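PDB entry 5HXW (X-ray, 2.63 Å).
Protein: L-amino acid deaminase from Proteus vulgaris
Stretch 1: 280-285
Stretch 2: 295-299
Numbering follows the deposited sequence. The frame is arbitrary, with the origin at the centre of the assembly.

Stretch 1, residues 280-285: PGGIFF
Stretch 2, residues 295-299: TSPRV

Where a strand and an irregular segment part company, side chains can take over the contact that backbone pairing begins. The segments 280-285 and 295-299 of Proteus vulgaris L-amino acid deaminase illustrate this. Their end-to-end directions lie 142° apart, roughly antiparallel, and together they bury 301 Å². The register is set by Phe285 and Thr295, a non-hydrogen-bonded antiparallel pair with CA atoms 4.5 Å apart; at the other end the CA atoms of Gly282 and Arg298 are 5.7 Å apart.

Phe285 (phi/psi -144/152) and Thr295 (-142/149) are both extended, and their side chains share one face of the sheet, Phe285 CB lying 4.3 Å from Thr295 CB. The ring of Phe285, with chi1 at 65° (p) and chi2 at 90°, then leads away from the partner segment. Thr295 adopts the t rotamer (chi1 177°), which brings its hydroxyl within reach of the neighbouring backbone: Thr295 OG1 donates a hydrogen bond of 2.8 Å to Phe284 O. The same carbonyl receives a CA-H...O contact, with Thr295 CA 3.4 Å from Phe284 O and an angle of 130° at the hydrogen. A side chain thus supplies the hydrogen bond linking the two segments.

Phe284, also extended (-138/122), points its CA-to-CB bond toward the other segment. Its m rotamer (chi1 -56°, chi2 -83°) carries the ring along the course of Ser296 to Arg298. Ser296 O lies at the ring edge, near its plane, whereas Arg298 CB approaches obliquely, 3.5 Å from Phe284 CE2. Ser296 (-154/157, chi1 68°, p) and Pro297 (-74/163, C-gamma exo) continue the chain in extended form, and Arg298 turns at -76/-23.

The CA-to-CB bond of Arg298 points sideways, but its end comes nearer. Chi1 of 78° (p) and chi2 of 178° (t) extend the chain past the Phe284 ring; chi3 of 97°, between wells, and chi4 of 83° place the guanidinium edge beside the glycines. Arg298 NH1 stands 3.6 Å from Gly281 C and 3.3 Å from Gly282 N, but the latter pair are both donors, so this proximity is packing without a hydrogen bond. Both glycines have positive phi (92/18 and 71/21). At Gly281 a CB would jam against the preceding carbonyl oxygen; at Gly282 it would point toward the partner, a tight 3.3 Å from Arg298 NH1. The absence of a side chain at Gly282 leaves room for the arginine tip, whereas Gly281 answers to its own backbone.

Ile283 (-84/114; chi1 -40°, chi2 -70°) and Pro280 (-59/146) point away.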

# COMPACT_ATOMS: atom_id res chain seq x y z
N PRO A 280 -4.32 -23.20 -0.63
CA PRO A 280 -3.05 -23.85 -0.96
C PRO A 280 -2.93 -24.09 -2.47
O PRO A 280 -3.93 -24.35 -3.14
CB PRO A 280 -3.13 -25.19 -0.22
CG PRO A 280 -4.05 -24.94 0.92
CD PRO A 280 -5.07 -23.96 0.40
N GLY A 281 -1.70 -24.00 -2.98
CA GLY A 281 -1.44 -24.12 -4.41
C GLY A 281 -1.45 -22.79 -5.15
O GLY A 281 -1.59 -22.75 -6.37
N GLY A 282 -1.32 -21.69 -4.40
CA GLY A 282 -1.23 -20.34 -4.96
C GLY A 282 -2.51 -19.75 -5.55
O GLY A 282 -2.43 -18.82 -6.36
N ILE A 283 -3.66 -20.29 -5.16
CA ILE A 283 -4.97 -19.79 -5.60
C ILE A 283 -5.39 -18.60 -4.72
O ILE A 283 -5.64 -18.76 -3.52
CB ILE A 283 -6.08 -20.87 -5.57
CG1 ILE A 283 -5.59 -22.26 -6.05
CG2 ILE A 283 -7.35 -20.38 -6.28
CD1 ILE A 283 -5.26 -22.40 -7.52
N PHE A 284 -5.46 -17.42 -5.34
CA PHE A 284 -5.90 -16.20 -4.66
C PHE A 284 -6.82 -15.42 -5.59
O PHE A 284 -6.41 -15.05 -6.70
CB PHE A 284 -4.72 -15.32 -4.24
CG PHE A 284 -3.72 -16.00 -3.36
CD1 PHE A 284 -3.92 -16.10 -1.99
CD2 PHE A 284 -2.55 -16.55 -3.91
CE1 PHE A 284 -2.99 -16.74 -1.17
CE2 PHE A 284 -1.62 -17.19 -3.10
CZ PHE A 284 -1.84 -17.28 -1.72
N PHE A 285 -8.05 -15.17 -5.15
CA PHE A 285 -8.97 -14.29 -5.88
C PHE A 285 -9.87 -13.44 -4.98
O PHE A 285 -10.18 -13.81 -3.85
CB PHE A 285 -9.79 -15.05 -6.94
CG PHE A 285 -10.73 -16.08 -6.38
CD1 PHE A 285 -12.04 -15.73 -6.04
CD2 PHE A 285 -10.32 -17.40 -6.23
CE1 PHE A 285 -12.92 -16.69 -5.54
CE2 PHE A 285 -11.19 -18.36 -5.73
CZ PHE A 285 -12.49 -18.01 -5.39
N THR A 295 -7.09 -11.41 -9.41
CA THR A 295 -6.31 -12.61 -9.06
C THR A 295 -4.80 -12.39 -9.28
O THR A 295 -4.40 -11.62 -10.15
CB THR A 295 -6.84 -13.89 -9.78
OG1 THR A 295 -6.00 -15.01 -9.47
CG2 THR A 295 -6.93 -13.71 -11.30
N SER A 296 -3.99 -13.06 -8.45
CA SER A 296 -2.52 -12.96 -8.51
C SER A 296 -1.80 -14.20 -7.97
O SER A 296 -2.39 -14.94 -7.18
CB SER A 296 -2.03 -11.72 -7.75
OG SER A 296 -2.25 -11.85 -6.35
N PRO A 297 -0.53 -14.42 -8.40
CA PRO A 297 0.32 -15.44 -7.76
C PRO A 297 0.80 -14.97 -6.38
O PRO A 297 0.73 -13.77 -6.08
CB PRO A 297 1.51 -15.57 -8.71
CG PRO A 297 1.09 -14.92 -9.99
CD PRO A 297 0.14 -13.83 -9.57
N ARG A 298 1.28 -15.90 -5.57
CA ARG A 298 1.83 -15.56 -4.25
C ARG A 298 3.24 -14.96 -4.34
O ARG A 298 3.66 -14.23 -3.44
CB ARG A 298 1.81 -16.78 -3.30
CG ARG A 298 2.91 -17.81 -3.52
CD ARG A 298 2.84 -18.94 -2.51
NE ARG A 298 2.12 -20.11 -3.03
CZ ARG A 298 2.66 -21.05 -3.81
NH1 ARG A 298 1.91 -22.07 -4.21
NH2 ARG A 298 3.93 -20.99 -4.19
N VAL A 299 3.94 -15.25 -5.45
CA VAL A 299 5.37 -14.97 -5.63
C VAL A 299 5.71 -13.47 -5.67
O VAL A 299 5.22 -12.73 -6.53
CB VAL A 299 5.93 -15.71 -6.87
CG1 VAL A 299 7.39 -15.36 -7.13
CG2 VAL A 299 5.78 -17.22 -6.71